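Carbohydrate deacetylase Agd3 (Neosartorya fumigata, PDB 6NWZ) removes N-acetyl groups from the fungal exopolysaccharide galactosaminogalactan, a deacetylation required for Aspergillus fumigatus biofilm formation. Local coordinates at residues V71-E82 / Y108-F119; K423-I431 / V590-S598. All blocks are in the same frame, centred on the assembly; numbering follows the deposited sequence.

Contact 1 (V71-E82 / Y108-F119); sequences VGNYGGIVVAAE and YQLEYGVRMVQF. With NAG (2-acetamido-2-deoxy-beta-D-glucopyranose), chain D.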
loop_
_atom_site.group_PDB
_atom_site.type_symbol
_atom_site.label_atom_id
_atom_site.label_comp_id
_atom_site.label_asym_id
_atom_site.label_seq_id
_atom_site.Cartn_x
_atom_site.Cartn_y
_atom_site.Cartn_z
ATOM N N VAL A 71 -26.518 -20.202 15.645
ATOM C CA VAL A 71 -25.333 -19.713 14.948
ATOM C C VAL A 71 -25.694 -18.437 14.208
ATOM O O VAL A 71 -26.574 -18.447 13.338
ATOM C CB VAL A 71 -24.762 -20.755 13.974
ATOM C CG1 VAL A 71 -23.845 -20.080 12.972
ATOM C CG2 VAL A 71 -24.005 -21.824 14.738
ATOM N N GLY A 72 -25.015 -17.343 14.548
ATOM C CA GLY A 72 -25.184 -16.096 13.820
ATOM C C GLY A 72 -24.295 -16.073 12.589
ATOM O O GLY A 72 -23.110 -16.419 12.658
ATOM N N ASN A 73 -24.866 -15.658 11.458
ATOM C CA ASN A 73 -24.160 -15.726 10.186
ATOM C C ASN A 73 -23.254 -14.532 9.923
ATOM O O ASN A 73 -22.469 -14.577 8.970
ATOM C CB ASN A 73 -25.160 -15.859 9.035
ATOM C CG ASN A 73 -25.636 -17.281 8.845
ATOM O OD1 ASN A 73 -25.422 -18.138 9.703
ATOM N ND2 ASN A 73 -26.284 -17.544 7.716
ATOM N N TYR A 74 -23.333 -13.477 10.729
ATOM C CA TYR A 74 -22.572 -12.265 10.457
ATOM C C TYR A 74 -22.048 -11.667 11.751
ATOM O O TYR A 74 -22.785 -11.557 12.736
ATOM C CB TYR A 74 -23.426 -11.241 9.704
ATOM C CG TYR A 74 -23.930 -11.763 8.379
ATOM C CD1 TYR A 74 -23.123 -11.735 7.247
ATOM C CD2 TYR A 74 -25.204 -12.301 8.264
ATOM C CE1 TYR A 74 -23.578 -12.220 6.034
ATOM C CE2 TYR A 74 -25.667 -12.786 7.057
ATOM C CZ TYR A 74 -24.852 -12.743 5.946
ATOM O OH TYR A 74 -25.317 -13.227 4.744
ATOM N N GLY A 75 -20.775 -11.287 11.742
ATOM C CA GLY A 75 -20.117 -10.683 12.877
ATOM C C GLY A 75 -20.214 -9.183 12.929
ATOM O O GLY A 75 -19.801 -8.565 13.916
ATOM N N GLY A 76 -20.760 -8.575 11.886
ATOM C CA GLY A 76 -20.902 -7.136 11.845
ATOM C C GLY A 76 -21.741 -6.738 10.658
ATOM O O GLY A 76 -21.909 -7.507 9.704
ATOM N N ILE A 77 -22.281 -5.527 10.734
ATOM C CA ILE A 77 -23.122 -4.978 9.681
ATOM C C ILE A 77 -22.663 -3.557 9.393
ATOM O O ILE A 77 -22.444 -2.770 10.322
ATOM C CB ILE A 77 -24.614 -4.995 10.064
ATOM C CG1 ILE A 77 -25.017 -6.380 10.584
ATOM C CG2 ILE A 77 -25.460 -4.603 8.867
ATOM C CD1 ILE A 77 -26.336 -6.409 11.333
ATOM N N VAL A 78 -22.499 -3.236 8.112
ATOM C CA VAL A 78 -22.142 -1.896 7.664
ATOM C C VAL A 78 -23.188 -1.447 6.659
ATOM O O VAL A 78 -23.479 -2.166 5.697
ATOM C CB VAL A 78 -20.736 -1.849 7.038
ATOM C CG1 VAL A 78 -20.219 -0.416 7.010
ATOM C CG2 VAL A 78 -19.777 -2.763 7.780
ATOM N N VAL A 79 -23.758 -0.266 6.884
ATOM C CA VAL A 79 -24.789 0.285 6.016
ATOM C C VAL A 79 -24.373 1.685 5.605
ATOM O O VAL A 79 -24.050 2.518 6.460
ATOM C CB VAL A 79 -26.165 0.320 6.704
ATOM C CG1 VAL A 79 -27.259 0.555 5.667
ATOM C CG2 VAL A 79 -26.402 -0.963 7.489
ATOM N N ALA A 80 -24.395 1.948 4.304
ATOM C CA ALA A 80 -23.974 3.226 3.751
ATOM C C ALA A 80 -25.202 4.050 3.381
ATOM O O ALA A 80 -26.025 3.612 2.569
ATOM C CB ALA A 80 -23.076 3.017 2.532
ATOM N N ALA A 81 -25.322 5.234 3.987
ATOM C CA ALA A 81 -26.365 6.209 3.661
ATOM C C ALA A 81 -27.769 5.665 3.914
ATOM O O ALA A 81 -28.732 6.090 3.268
ATOM C CB ALA A 81 -26.235 6.695 2.213
ATOM N N GLU A 82 -27.900 4.725 4.854
ATOM C CA GLU A 82 -29.180 4.113 5.211
ATOM C C GLU A 82 -29.915 3.532 4.006
ATOM O O GLU A 82 -31.143 3.399 4.045
ATOM C CB GLU A 82 -30.097 5.112 5.929
ATOM C CG GLU A 82 -29.679 5.463 7.336
ATOM C CD GLU A 82 -30.465 6.636 7.896
ATOM O OE1 GLU A 82 -30.312 7.762 7.378
ATOM O OE2 GLU A 82 -31.237 6.435 8.854
ATOM N N TYR A 108 -31.151 -8.989 15.550
ATOM C CA TYR A 108 -29.949 -9.803 15.424
ATOM C C TYR A 108 -28.814 -9.234 16.265
ATOM O O TYR A 108 -28.094 -9.985 16.934
ATOM C CB TYR A 108 -29.541 -9.910 13.955
ATOM C CG TYR A 108 -28.286 -10.718 13.725
ATOM C CD1 TYR A 108 -28.253 -12.081 14.002
ATOM C CD2 TYR A 108 -27.136 -10.122 13.226
ATOM C CE1 TYR A 108 -27.103 -12.826 13.793
ATOM C CE2 TYR A 108 -25.982 -10.858 13.013
ATOM C CZ TYR A 108 -25.971 -12.209 13.297
ATOM O OH TYR A 108 -24.827 -12.943 13.085
ATOM N N GLN A 109 -28.652 -7.906 16.258
ATOM C CA GLN A 109 -27.598 -7.275 17.049
ATOM C C GLN A 109 -27.731 -7.614 18.528
ATOM O O GLN A 109 -26.726 -7.824 19.218
ATOM C CB GLN A 109 -27.629 -5.759 16.866
ATOM C CG GLN A 109 -27.331 -5.272 15.468
ATOM C CD GLN A 109 -27.056 -3.784 15.435
ATOM O OE1 GLN A 109 -27.771 -3.020 14.787
ATOM N NE2 GLN A 109 -26.011 -3.363 16.141
ATOM N N LEU A 110 -28.962 -7.663 19.036
ATOM C CA LEU A 110 -29.170 -7.896 20.460
ATOM C C LEU A 110 -28.936 -9.354 20.837
ATOM O O LEU A 110 -28.209 -9.643 21.794
ATOM C CB LEU A 110 -30.579 -7.458 20.857
ATOM C CG LEU A 110 -30.770 -5.944 20.910
ATOM C CD1 LEU A 110 -32.226 -5.595 21.134
ATOM C CD2 LEU A 110 -29.901 -5.353 22.007
ATOM N N GLU A 111 -29.542 -10.287 20.096
ATOM C CA GLU A 111 -29.470 -11.694 20.483
ATOM C C GLU A 111 -28.060 -12.253 20.350
ATOM O O GLU A 111 -27.678 -13.151 21.110
ATOM C CB GLU A 111 -30.443 -12.522 19.643
ATOM C CG GLU A 111 -31.381 -13.411 20.450
ATOM C CD GLU A 111 -30.652 -14.478 21.246
ATOM O OE1 GLU A 111 -30.383 -14.251 22.445
ATOM O OE2 GLU A 111 -30.346 -15.543 20.671
ATOM N N TYR A 112 -27.271 -11.738 19.406
ATOM C CA TYR A 112 -25.957 -12.297 19.109
ATOM C C TYR A 112 -24.809 -11.339 19.406
ATOM O O TYR A 112 -23.655 -11.669 19.108
ATOM C CB TYR A 112 -25.902 -12.758 17.650
ATOM C CG TYR A 112 -26.800 -13.945 17.372
ATOM C CD1 TYR A 112 -28.155 -13.770 17.126
ATOM C CD2 TYR A 112 -26.295 -15.241 17.374
ATOM C CE1 TYR A 112 -28.980 -14.849 16.879
ATOM C CE2 TYR A 112 -27.115 -16.329 17.126
ATOM C CZ TYR A 112 -28.458 -16.126 16.881
ATOM O OH TYR A 112 -29.287 -17.199 16.634
ATOM N N GLY A 113 -25.086 -10.174 19.986
ATOM C CA GLY A 113 -24.021 -9.258 20.382
ATOM C C GLY A 113 -23.219 -8.691 19.231
ATOM O O GLY A 113 -21.997 -8.532 19.346
ATOM N N VAL A 114 -23.882 -8.369 18.124
ATOM C CA VAL A 114 -23.225 -7.942 16.895
ATOM C C VAL A 114 -23.366 -6.433 16.748
ATOM O O VAL A 114 -24.437 -5.867 16.998
ATOM C CB VAL A 114 -23.811 -8.687 15.680
ATOM C CG1 VAL A 114 -23.223 -8.163 14.387
ATOM C CG2 VAL A 114 -23.548 -10.174 15.808
ATOM N N ARG A 115 -22.281 -5.780 16.347
ATOM C CA ARG A 115 -22.251 -4.336 16.188
ATOM C C ARG A 115 -22.603 -3.938 14.758
ATOM O O ARG A 115 -22.523 -4.739 13.824
ATOM C CB ARG A 115 -20.873 -3.791 16.568
ATOM C CG ARG A 115 -20.568 -3.910 18.054
ATOM C CD ARG A 115 -19.127 -3.550 18.366
ATOM N NE ARG A 115 -18.897 -3.429 19.802
ATOM C CZ ARG A 115 -17.727 -3.112 20.347
ATOM N NH1 ARG A 115 -16.671 -2.888 19.578
ATOM N NH2 ARG A 115 -17.613 -3.017 21.663
ATOM N N MET A 116 -23.005 -2.676 14.603
ATOM C CA MET A 116 -23.360 -2.111 13.308
ATOM C C MET A 116 -22.651 -0.779 13.112
ATOM O O MET A 116 -22.532 0.018 14.048
ATOM C CB MET A 116 -24.875 -1.913 13.176
ATOM C CG MET A 116 -25.296 -1.142 11.938
ATOM S SD MET A 116 -27.081 -0.939 11.808
ATOM C CE MET A 116 -27.598 -2.639 11.578
ATOM N N VAL A 117 -22.184 -0.541 11.889
ATOM C CA VAL A 117 -21.536 0.707 11.512
ATOM C C VAL A 117 -22.368 1.363 10.418
ATOM O O VAL A 117 -22.775 0.699 9.459
ATOM C CB VAL A 117 -20.092 0.473 11.036
ATOM C CG1 VAL A 117 -19.517 1.742 10.426
ATOM C CG2 VAL A 117 -19.229 -0.012 12.191
ATOM N N GLN A 118 -22.625 2.660 10.568
ATOM C CA GLN A 118 -23.327 3.442 9.557
ATOM C C GLN A 118 -22.521 4.697 9.258
ATOM O O GLN A 118 -22.203 5.464 10.171
ATOM C CB GLN A 118 -24.734 3.817 10.019
ATOM C CG GLN A 118 -25.621 2.632 10.306
ATOM C CD GLN A 118 -27.074 2.935 10.028
ATOM O OE1 GLN A 118 -27.409 3.525 8.998
ATOM N NE2 GLN A 118 -27.946 2.539 10.943
ATOM N N PHE A 119 -22.194 4.905 7.986
ATOM C CA PHE A 119 -21.497 6.108 7.569
ATOM C C PHE A 119 -22.239 6.750 6.407
ATOM O O PHE A 119 -23.026 6.104 5.708
ATOM C CB PHE A 119 -20.024 5.831 7.197
ATOM C CG PHE A 119 -19.830 4.878 6.040
ATOM C CD1 PHE A 119 -19.958 5.312 4.724
ATOM C CD2 PHE A 119 -19.465 3.560 6.269
ATOM C CE1 PHE A 119 -19.760 4.437 3.661
ATOM C CE2 PHE A 119 -19.263 2.680 5.211
ATOM C CZ PHE A 119 -19.411 3.121 3.905
HETATM C C1 NAG D . -32.606 -16.503 14.356
HETATM C C2 NAG D . -33.595 -17.632 14.057
HETATM C C3 NAG D . -34.982 -17.283 14.597
HETATM C C4 NAG D . -34.904 -16.911 16.072
HETATM C C5 NAG D . -33.888 -15.791 16.263
HETATM C C6 NAG D . -33.680 -15.413 17.713
HETATM C C7 NAG D . -33.615 -19.136 12.112
HETATM C C8 NAG D . -33.506 -20.262 13.097
HETATM N N2 NAG D . -33.656 -17.903 12.630
HETATM O O3 NAG D . -35.851 -18.398 14.427
HETATM O O4 NAG D . -36.178 -16.493 16.546
HETATM O O5 NAG D . -32.613 -16.212 15.760
HETATM O O6 NAG D . -32.923 -14.215 17.826
HETATM O O7 NAG D . -33.666 -19.334 10.902
#
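Gly72 runs past two tyrosines of helix 99-112: its CA lies at the edge of the Tyr108 ring, near the ring plane, while its N is 3.5 Å from Tyr112 CE2. Two residues on, the carbonyl of Tyr74 accepts a hydrogen bond, modelled as very short, from Tyr108 OH and also sits in the plane of that ring. A chi1 of 179° swings the Tyr108 ring away from its own amide, toward the link between strands 71-72 and 76-80. Val114 packs against the backbone of Gly75 and Gly76, CG1 3.5 Å from Gly75 O. From Ile77 the strands 76-80 and 115-119 run parallel, 16° apart. Ile77 O takes the amide of Val117 at 2.7 Å, and Val79 N bonds Val117 O at 2.9 Å. Side chains alternate between faces. Ile77 CG2 meets the bent end of Met116 at CE (4.0 Å), whereas Val78 CG1 and Ala80 CB touch Phe119 at CE2 and CE1, 3.7 and 3.8 Å away. Ala81 N extends the ladder to Phe119 O, and Glu82 CG lies 3.4 Å from OE1 of Gln118, whose amide NE2 hydrogen-bonds Gln211 OE1. This is an inner parallel pair of the CBM87 region, flanked by strands 22-31 and 209-214.

Contact 2 (K423-I431 / V590-S598); sequences KWFTSNGII and VTITHQEMS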
loop_
_atom_site.group_PDB
_atom_site.type_symbol
_atom_site.label_atom_id
_atom_site.label_comp_id
_atom_site.label_asym_id
_atom_site.label_seq_id
_atom_site.Cartn_x
_atom_site.Cartn_y
_atom_site.Cartn_z
ATOM N N LYS A 423 22.937 -8.643 2.718
ATOM C CA LYS A 423 21.882 -9.090 3.618
ATOM C C LYS A 423 20.523 -9.029 2.933
ATOM O O LYS A 423 19.718 -9.963 3.041
ATOM C CB LYS A 423 21.890 -8.241 4.891
ATOM C CG LYS A 423 20.692 -8.486 5.796
ATOM C CD LYS A 423 20.772 -7.685 7.090
ATOM C CE LYS A 423 20.908 -6.195 6.820
ATOM N NZ LYS A 423 20.808 -5.378 8.063
ATOM N N TRP A 424 20.264 -7.948 2.207
ATOM C CA TRP A 424 18.998 -7.714 1.520
ATOM C C TRP A 424 19.263 -7.761 0.020
ATOM O O TRP A 424 19.764 -6.794 -0.562
ATOM C CB TRP A 424 18.402 -6.379 1.949
ATOM C CG TRP A 424 17.982 -6.352 3.386
ATOM C CD1 TRP A 424 17.301 -7.325 4.059
ATOM C CD2 TRP A 424 18.224 -5.305 4.334
ATOM N NE1 TRP A 424 17.097 -6.945 5.363
ATOM C CE2 TRP A 424 17.653 -5.708 5.558
ATOM C CE3 TRP A 424 18.865 -4.065 4.266
ATOM C CZ2 TRP A 424 17.703 -4.916 6.702
ATOM C CZ3 TRP A 424 18.916 -3.281 5.405
ATOM C CH2 TRP A 424 18.337 -3.708 6.606
ATOM N N PHE A 425 18.921 -8.889 -0.603
ATOM C CA PHE A 425 19.162 -9.101 -2.021
ATOM C C PHE A 425 18.014 -9.895 -2.631
ATOM O O PHE A 425 17.473 -10.807 -1.999
ATOM C CB PHE A 425 20.485 -9.838 -2.251
ATOM C CG PHE A 425 20.791 -10.090 -3.695
ATOM C CD1 PHE A 425 21.181 -9.053 -4.523
ATOM C CD2 PHE A 425 20.685 -11.364 -4.224
ATOM C CE1 PHE A 425 21.462 -9.284 -5.855
ATOM C CE2 PHE A 425 20.966 -11.603 -5.554
ATOM C CZ PHE A 425 21.354 -10.563 -6.371
ATOM N N THR A 426 17.651 -9.540 -3.861
ATOM C CA THR A 426 16.586 -10.198 -4.609
ATOM C C THR A 426 17.209 -10.966 -5.767
ATOM O O THR A 426 17.887 -10.374 -6.615
ATOM C CB THR A 426 15.566 -9.182 -5.128
ATOM O OG1 THR A 426 14.915 -8.536 -4.025
ATOM C CG2 THR A 426 14.528 -9.865 -5.997
ATOM N N SER A 427 16.979 -12.281 -5.803
ATOM C CA SER A 427 17.587 -13.140 -6.809
ATOM C C SER A 427 16.615 -13.626 -7.875
ATOM O O SER A 427 17.063 -14.051 -8.945
ATOM C CB SER A 427 18.246 -14.360 -6.143
ATOM O OG SER A 427 17.309 -15.120 -5.393
ATOM N N ASN A 428 15.310 -13.571 -7.617
ATOM C CA ASN A 428 14.310 -14.065 -8.554
ATOM C C ASN A 428 13.492 -12.943 -9.177
ATOM O O ASN A 428 12.452 -13.214 -9.790
ATOM C CB ASN A 428 13.385 -15.066 -7.858
ATOM C CG ASN A 428 12.603 -14.442 -6.717
ATOM O OD1 ASN A 428 12.940 -13.361 -6.237
ATOM N ND2 ASN A 428 11.556 -15.126 -6.273
ATOM N N GLY A 429 13.932 -11.696 -9.037
ATOM C CA GLY A 429 13.177 -10.574 -9.561
ATOM C C GLY A 429 14.089 -9.480 -10.069
ATOM O O GLY A 429 15.258 -9.378 -9.682
ATOM N N ILE A 430 13.534 -8.657 -10.958
ATOM C CA ILE A 430 14.241 -7.517 -11.519
ATOM C C ILE A 430 13.318 -6.309 -11.505
ATOM O O ILE A 430 12.101 -6.425 -11.360
ATOM C CB ILE A 430 14.734 -7.769 -12.961
ATOM C CG1 ILE A 430 13.545 -7.806 -13.928
ATOM C CG2 ILE A 430 15.535 -9.053 -13.044
ATOM C CD1 ILE A 430 13.946 -7.877 -15.385
ATOM N N ILE A 431 13.926 -5.139 -11.660
ATOM C CA ILE A 431 13.197 -3.924 -12.009
ATOM C C ILE A 431 13.381 -3.727 -13.509
ATOM O O ILE A 431 14.451 -3.274 -13.940
ATOM C CB ILE A 431 13.701 -2.709 -11.215
ATOM C CG1 ILE A 431 13.670 -2.998 -9.708
ATOM C CG2 ILE A 431 12.885 -1.471 -11.574
ATOM C CD1 ILE A 431 14.096 -1.825 -8.841
ATOM N N VAL A 590 7.487 -1.195 7.919
ATOM C CA VAL A 590 8.407 -2.303 7.702
ATOM C C VAL A 590 8.784 -2.342 6.229
ATOM O O VAL A 590 7.910 -2.462 5.362
ATOM C CB VAL A 590 7.801 -3.640 8.146
ATOM C CG1 VAL A 590 8.791 -4.745 7.910
ATOM C CG2 VAL A 590 7.418 -3.574 9.614
ATOM N N THR A 591 10.081 -2.229 5.949
ATOM C CA THR A 591 10.606 -2.394 4.600
ATOM C C THR A 591 11.005 -3.849 4.400
ATOM O O THR A 591 11.648 -4.448 5.270
ATOM C CB THR A 591 11.811 -1.477 4.357
ATOM O OG1 THR A 591 11.416 -0.107 4.474
ATOM C CG2 THR A 591 12.392 -1.704 2.971
ATOM N N ILE A 592 10.605 -4.423 3.264
ATOM C CA ILE A 592 11.004 -5.770 2.884
ATOM C C ILE A 592 11.598 -5.716 1.484
ATOM O O ILE A 592 11.324 -4.804 0.703
ATOM C CB ILE A 592 9.832 -6.773 2.944
ATOM C CG1 ILE A 592 8.695 -6.336 2.021
ATOM C CG2 ILE A 592 9.316 -6.891 4.357
ATOM C CD1 ILE A 592 7.466 -7.211 2.126
ATOM N N THR A 593 12.430 -6.711 1.176
ATOM C CA THR A 593 13.082 -6.749 -0.123
ATOM C C THR A 593 12.062 -7.012 -1.225
ATOM O O THR A 593 10.944 -7.476 -0.982
ATOM C CB THR A 593 14.169 -7.823 -0.167
ATOM O OG1 THR A 593 13.565 -9.120 -0.220
ATOM C CG2 THR A 593 15.065 -7.726 1.056
ATOM N N HIS A 594 12.466 -6.696 -2.457
ATOM C CA HIS A 594 11.609 -6.957 -3.607
ATOM C C HIS A 594 11.195 -8.420 -3.649
ATOM O O HIS A 594 10.036 -8.740 -3.932
ATOM C CB HIS A 594 12.337 -6.552 -4.891
ATOM C CG HIS A 594 11.594 -6.880 -6.148
ATOM N ND1 HIS A 594 11.010 -5.915 -6.938
ATOM C CD2 HIS A 594 11.365 -8.063 -6.767
ATOM C CE1 HIS A 594 10.440 -6.490 -7.983
ATOM N NE2 HIS A 594 10.641 -7.793 -7.901
ATOM N N GLN A 595 12.134 -9.322 -3.343
ATOM C CA GLN A 595 11.832 -10.749 -3.313
ATOM C C GLN A 595 10.790 -11.075 -2.248
ATOM O O GLN A 595 9.842 -11.825 -2.508
ATOM C CB GLN A 595 13.120 -11.536 -3.076
ATOM C CG GLN A 595 12.953 -13.042 -3.081
ATOM C CD GLN A 595 14.260 -13.774 -3.330
ATOM O OE1 GLN A 595 15.237 -13.184 -3.791
ATOM N NE2 GLN A 595 14.285 -15.064 -3.025
ATOM N N GLU A 596 10.950 -10.520 -1.042
ATOM C CA GLU A 596 9.958 -10.733 0.008
ATOM C C GLU A 596 8.621 -10.110 -0.366
ATOM O O GLU A 596 7.559 -10.686 -0.102
ATOM C CB GLU A 596 10.452 -10.153 1.335
ATOM C CG GLU A 596 11.607 -10.905 1.976
ATOM C CD GLU A 596 12.147 -10.205 3.212
ATOM O OE1 GLU A 596 12.864 -9.188 3.064
ATOM O OE2 GLU A 596 11.848 -10.671 4.333
ATOM N N MET A 597 8.653 -8.921 -0.971
ATOM C CA MET A 597 7.416 -8.247 -1.339
ATOM C C MET A 597 6.643 -9.050 -2.375
ATOM O O MET A 597 5.415 -9.173 -2.286
ATOM C CB MET A 597 7.725 -6.843 -1.852
ATOM C CG MET A 597 6.583 -6.178 -2.587
ATOM S SD MET A 597 6.676 -6.406 -4.371
ATOM C CE MET A 597 6.083 -4.798 -4.912
ATOM N N SER A 598 7.347 -9.610 -3.363
ATOM C CA SER A 598 6.683 -10.451 -4.352
ATOM C C SER A 598 6.111 -11.712 -3.717
ATOM O O SER A 598 5.053 -12.193 -4.139
ATOM C CB SER A 598 7.657 -10.815 -5.474
ATOM O OG SER A 598 7.018 -11.624 -6.448
HETATM O O HOH W 1 9.944 -14.185 -4.110
#
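The weakly bonded strand 424-426 passes the first turn of helix 594-598 at 63°, the axes 7.7 Å apart at their closest, with Thr426 CA 5.0 Å from Gln595 CA. Thr426 OG1 accepts the amide of Gln595 at 3.0 Å along a bent path (142° at the hydrogen), and its methyl CG2 lies against Gln595 CB. Gln595 runs alongside Thr426, the two side chains pointing opposite ways, and its extended chain carries OE1 to Ser427. There OE1 takes Ser427 N in a nearly straight bond of 2.8 Å, and Ser427 OG at 3.3 Å, both donors coming from the same face of the amide plane. The amide planes of Asn428 and Gln595 are inclined by 47°, and a water joins Asn428 ND2 to Gln595 O. Thr593 sends its methyl CG2 to Trp424 CB, 3.7 Å away, while its hydroxyl caps the helix by accepting Glu596 N; Glu596 OE1 accepts from Thr593 N, completing a capping box. His594 CD2 touches Thr426 CG2 at 3.7 Å. Around this junction strand 384-387 pairs with 424-426, and the helix start packs through His594 against strands 384-387 and 454-456 and is bonded through His594 N to Glu301 of strand 300-304.

Overall arrangement
Contacts 1 and 2 lie on opposite sides of the chain's centre, their own centres about 41 Å apart and their nearest atoms about 26 Å, and share no strand or helix. Contact 1, within the CBM87 range, is largely buried and rests on a backbone ladder between parallel strands with mainly apolar side chains; Arg115 on its second strand bonds Trp236 O and forms a salt bridge with the zinc ligand Glu210. Contact 2, within the deacetylase range, is only partly buried and buries about half the surface (418 against 817 Å²). It joins a strand corner to a helix start, so side-chain hydroxyls and amides, with one water, do the work that backbone pairing does in contact 1.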